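Ferritin (Mycoplasma penetrans, PDB 7DIE) probably takes up, oxidises and stores iron, binding ferric ions as a ferritin whose assembly holds 24 subunits. Local coordinates at residues H32-Y42 against F88-A98. Residues are numbered along the deposited sequence; the frame is centred on the assembly and turned at random.
Sequences HLATVSKALGY and FETIQEVLDAA
His32 and Phe88 meet edge to edge: His32 NE2 lies 3.9 Å from Phe88 CE2, each near the plane of the other's ring. The other imidazole nitrogen, ND1, is hydrogen-bonded to the carbonyl of Leu75 of a neighbouring subunit, a bond that would limit rotation of the ring. Leu33 divides its two methyls: CD2 approaches the Phe88 ring obliquely, 3.6 Å from CE2, while CD1 reaches past Val94 O to Ala98 CB. One turn on, Val36 CG1, anti to its own backbone N (chi1 173°), packs 3.6 Å from Val94 CG2, the two valine side chains running past one another in opposite senses, and also touches Phe88 CB. Ser37 turns its hydroxyl back to donate to Leu33 O; with that bond made, OG can lie against apolar neighbours, 3.5 Å from Ile91 CD1. Leu33, Val36 and Ser37, with Ile91 and Val94, join antiparallel helices 10-39 and 91-118 of the ferritin four-helix bundle, whose axes, over 32-39 and 91-98, come within 10.2 Å at 167°; Phe88 adds to this from the loop just before the second helix, and Phe49 of helix 43-70 packs on both Ser37 and Val94. Leu40 CD1 then covers the start of the second helix, 3.7 Å from Thr90 C, where Thr90, at the N-cap, accepts from Glu93 N through OG1. After a Schellman motif ending at Gly41, Tyr42 meets Ile91 in a CH-pi contact: Ile91 CG1 sits above the ring centre, 3.9 Å from the centroid and 10° off the normal, leaving Ile91 CG2 against the phenol end. A water links Tyr42 OH to Gln92 NE2, and helix 156-164 also packs on the tyrosine.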
loop_
_atom_site.group_PDB
_atom_site.type_symbol
_atom_site.label_atom_id
_atom_site.label_comp_id
_atom_site.label_asym_id
_atom_site.label_seq_id
_atom_site.Cartn_x
_atom_site.Cartn_y
_atom_site.Cartn_z
ATOM N N HIS A 32 -9.700 -48.623 5.959
ATOM C CA HIS A 32 -9.341 -49.793 6.760
ATOM C C HIS A 32 -7.824 -49.955 6.841
ATOM O O HIS A 32 -7.251 -50.092 7.935
ATOM C CB HIS A 32 -9.996 -51.049 6.163
ATOM C CG HIS A 32 -9.515 -52.330 6.771
ATOM N ND1 HIS A 32 -9.810 -52.705 8.068
ATOM C CD2 HIS A 32 -8.749 -53.324 6.258
ATOM C CE1 HIS A 32 -9.244 -53.872 8.325
ATOM N NE2 HIS A 32 -8.607 -54.275 7.242
ATOM N N LEU A 33 -7.154 -49.913 5.686
ATOM C CA LEU A 33 -5.706 -50.092 5.640
ATOM C C LEU A 33 -4.974 -48.975 6.373
ATOM O O LEU A 33 -3.864 -49.186 6.872
ATOM C CB LEU A 33 -5.249 -50.175 4.186
ATOM C CG LEU A 33 -5.710 -51.436 3.441
ATOM C CD1 LEU A 33 -5.021 -51.539 2.082
ATOM C CD2 LEU A 33 -5.477 -52.697 4.273
ATOM N N ALA A 34 -5.563 -47.779 6.442
ATOM C CA ALA A 34 -4.959 -46.730 7.260
ATOM C C ALA A 34 -4.880 -47.161 8.722
ATOM O O ALA A 34 -3.838 -47.022 9.364
ATOM C CB ALA A 34 -5.744 -45.424 7.116
ATOM N N THR A 35 -5.976 -47.715 9.266
ATOM C CA THR A 35 -5.945 -48.131 10.671
ATOM C C THR A 35 -5.018 -49.325 10.877
ATOM O O THR A 35 -4.322 -49.410 11.896
ATOM C CB THR A 35 -7.361 -48.435 11.189
ATOM O OG1 THR A 35 -7.911 -49.597 10.536
ATOM C CG2 THR A 35 -8.285 -47.224 10.946
ATOM N N VAL A 36 -4.971 -50.248 9.916
ATOM C CA VAL A 36 -4.051 -51.380 10.037
ATOM C C VAL A 36 -2.607 -50.890 10.018
ATOM O O VAL A 36 -1.788 -51.271 10.869
ATOM C CB VAL A 36 -4.310 -52.400 8.916
ATOM C CG1 VAL A 36 -3.225 -53.491 8.955
ATOM C CG2 VAL A 36 -5.733 -52.985 9.059
ATOM N N SER A 37 -2.284 -50.022 9.050
ATOM C CA SER A 37 -0.927 -49.487 8.916
ATOM C C SER A 37 -0.490 -48.786 10.195
ATOM O O SER A 37 0.646 -48.961 10.664
ATOM C CB SER A 37 -0.879 -48.494 7.742
ATOM O OG SER A 37 -1.117 -49.140 6.495
ATOM N N LYS A 38 -1.379 -47.963 10.764
ATOM C CA LYS A 38 -1.043 -47.249 11.993
ATOM C C LYS A 38 -0.765 -48.225 13.132
ATOM O O LYS A 38 0.211 -48.069 13.881
ATOM C CB LYS A 38 -2.185 -46.301 12.372
ATOM C CG LYS A 38 -1.933 -45.516 13.676
ATOM C CD LYS A 38 -0.745 -44.593 13.530
ATOM C CE LYS A 38 -0.438 -43.849 14.838
ATOM N NZ LYS A 38 0.888 -43.132 14.760
ATOM N N ALA A 39 -1.618 -49.242 13.274
ATOM C CA ALA A 39 -1.443 -50.222 14.343
ATOM C C ALA A 39 -0.151 -51.011 14.171
ATOM O O ALA A 39 0.415 -51.504 15.154
ATOM C CB ALA A 39 -2.639 -51.167 14.377
ATOM N N LEU A 40 0.326 -51.141 12.936
ATOM C CA LEU A 40 1.604 -51.784 12.662
ATOM C C LEU A 40 2.788 -50.863 12.903
ATOM O O LEU A 40 3.933 -51.314 12.789
ATOM C CB LEU A 40 1.644 -52.292 11.217
ATOM C CG LEU A 40 0.757 -53.498 10.897
ATOM C CD1 LEU A 40 0.698 -53.732 9.382
ATOM C CD2 LEU A 40 1.239 -54.743 11.636
ATOM N N GLY A 41 2.547 -49.593 13.222
ATOM C CA GLY A 41 3.617 -48.660 13.515
ATOM C C GLY A 41 3.955 -47.684 12.409
ATOM O O GLY A 41 4.958 -46.971 12.528
ATOM N N TYR A 42 3.152 -47.622 11.345
ATOM C CA TYR A 42 3.458 -46.835 10.146
ATOM C C TYR A 42 2.511 -45.641 10.070
ATOM O O TYR A 42 1.529 -45.652 9.333
ATOM C CB TYR A 42 3.358 -47.712 8.893
ATOM C CG TYR A 42 4.451 -48.763 8.836
ATOM C CD1 TYR A 42 4.296 -50.002 9.465
ATOM C CD2 TYR A 42 5.641 -48.507 8.170
ATOM C CE1 TYR A 42 5.312 -50.959 9.415
ATOM C CE2 TYR A 42 6.650 -49.448 8.115
ATOM C CZ TYR A 42 6.491 -50.661 8.740
ATOM O OH TYR A 42 7.523 -51.572 8.663
ATOM N N PHE A 88 -4.066 -59.001 8.008
ATOM C CA PHE A 88 -2.764 -58.482 7.614
ATOM C C PHE A 88 -1.811 -58.572 8.793
ATOM O O PHE A 88 -2.134 -58.122 9.897
ATOM C CB PHE A 88 -2.877 -57.042 7.119
ATOM C CG PHE A 88 -3.840 -56.879 5.989
ATOM C CD1 PHE A 88 -3.510 -57.309 4.719
ATOM C CD2 PHE A 88 -5.090 -56.321 6.198
ATOM C CE1 PHE A 88 -4.395 -57.171 3.677
ATOM C CE2 PHE A 88 -5.981 -56.185 5.157
ATOM C CZ PHE A 88 -5.635 -56.612 3.896
ATOM N N GLU A 89 -0.653 -59.185 8.572
ATOM C CA GLU A 89 0.358 -59.237 9.611
ATOM C C GLU A 89 1.555 -58.334 9.357
ATOM O O GLU A 89 2.275 -58.024 10.311
ATOM C CB GLU A 89 0.839 -60.681 9.812
ATOM C CG GLU A 89 -0.241 -61.563 10.429
ATOM C CD GLU A 89 0.305 -62.844 11.015
ATOM O OE1 GLU A 89 1.159 -62.770 11.928
ATOM O OE2 GLU A 89 -0.128 -63.925 10.564
ATOM N N THR A 90 1.772 -57.883 8.119
ATOM C CA THR A 90 2.923 -57.056 7.773
ATOM C C THR A 90 2.478 -55.894 6.898
ATOM O O THR A 90 1.441 -55.950 6.236
ATOM C CB THR A 90 4.010 -57.834 7.005
ATOM O OG1 THR A 90 3.513 -58.160 5.701
ATOM C CG2 THR A 90 4.429 -59.110 7.761
ATOM N N ILE A 91 3.297 -54.839 6.889
ATOM C CA ILE A 91 3.013 -53.711 6.013
ATOM C C ILE A 91 3.155 -54.110 4.541
ATOM O O ILE A 91 2.544 -53.484 3.663
ATOM C CB ILE A 91 3.918 -52.525 6.400
ATOM C CG1 ILE A 91 3.374 -51.210 5.830
ATOM C CG2 ILE A 91 5.354 -52.768 5.942
ATOM C CD1 ILE A 91 2.023 -50.791 6.392
ATOM N N GLN A 92 3.941 -55.153 4.245
ATOM C CA GLN A 92 3.995 -55.676 2.879
ATOM C C GLN A 92 2.651 -56.258 2.447
ATOM O O GLN A 92 2.203 -56.041 1.311
ATOM C CB GLN A 92 5.104 -56.732 2.771
ATOM C CG GLN A 92 6.531 -56.139 2.789
ATOM C CD GLN A 92 6.967 -55.709 4.175
ATOM O OE1 GLN A 92 6.511 -56.257 5.166
ATOM N NE2 GLN A 92 7.853 -54.708 4.250
ATOM N N GLU A 93 1.991 -57.010 3.336
ATOM C CA GLU A 93 0.682 -57.562 2.999
ATOM C C GLU A 93 -0.359 -56.467 2.817
ATOM O O GLU A 93 -1.252 -56.597 1.969
ATOM C CB GLU A 93 0.234 -58.544 4.083
ATOM C CG GLU A 93 1.013 -59.853 4.035
ATOM C CD GLU A 93 0.763 -60.716 5.247
ATOM O OE1 GLU A 93 0.038 -60.267 6.157
ATOM O OE2 GLU A 93 1.303 -61.835 5.291
ATOM N N VAL A 94 -0.256 -55.389 3.603
ATOM C CA VAL A 94 -1.142 -54.237 3.428
ATOM C C VAL A 94 -0.987 -53.649 2.030
ATOM O O VAL A 94 -1.976 -53.356 1.344
ATOM C CB VAL A 94 -0.856 -53.180 4.508
ATOM C CG1 VAL A 94 -1.497 -51.841 4.128
ATOM C CG2 VAL A 94 -1.374 -53.668 5.849
ATOM N N LEU A 95 0.257 -53.440 1.594
ATOM C CA LEU A 95 0.432 -52.836 0.280
ATOM C C LEU A 95 0.022 -53.793 -0.831
ATOM O O LEU A 95 -0.506 -53.342 -1.855
ATOM C CB LEU A 95 1.867 -52.356 0.085
ATOM C CG LEU A 95 2.096 -50.857 0.379
ATOM C CD1 LEU A 95 1.331 -49.952 -0.600
ATOM C CD2 LEU A 95 1.728 -50.512 1.814
ATOM N N ASP A 96 0.230 -55.107 -0.647
ATOM C CA ASP A 96 -0.280 -56.090 -1.615
ATOM C C ASP A 96 -1.769 -55.893 -1.859
ATOM O O ASP A 96 -2.250 -55.930 -3.001
ATOM C CB ASP A 96 -0.054 -57.527 -1.115
ATOM C CG ASP A 96 1.394 -57.980 -1.211
ATOM O OD1 ASP A 96 2.180 -57.396 -1.988
ATOM O OD2 ASP A 96 1.746 -58.941 -0.489
ATOM N N ALA A 97 -2.523 -55.724 -0.781
ATOM C CA ALA A 97 -3.967 -55.596 -0.913
ATOM C C ALA A 97 -4.332 -54.286 -1.592
ATOM O O ALA A 97 -5.252 -54.245 -2.416
ATOM C CB ALA A 97 -4.622 -55.700 0.462
ATOM N N ALA A 98 -3.614 -53.205 -1.261
ATOM C CA ALA A 98 -3.864 -51.916 -1.904
ATOM C C ALA A 98 -3.568 -51.972 -3.399
ATOM O O ALA A 98 -4.322 -51.423 -4.212
ATOM C CB ALA A 98 -3.019 -50.828 -1.237
HETATM O O HOH W 1 8.626 -53.484 6.948
#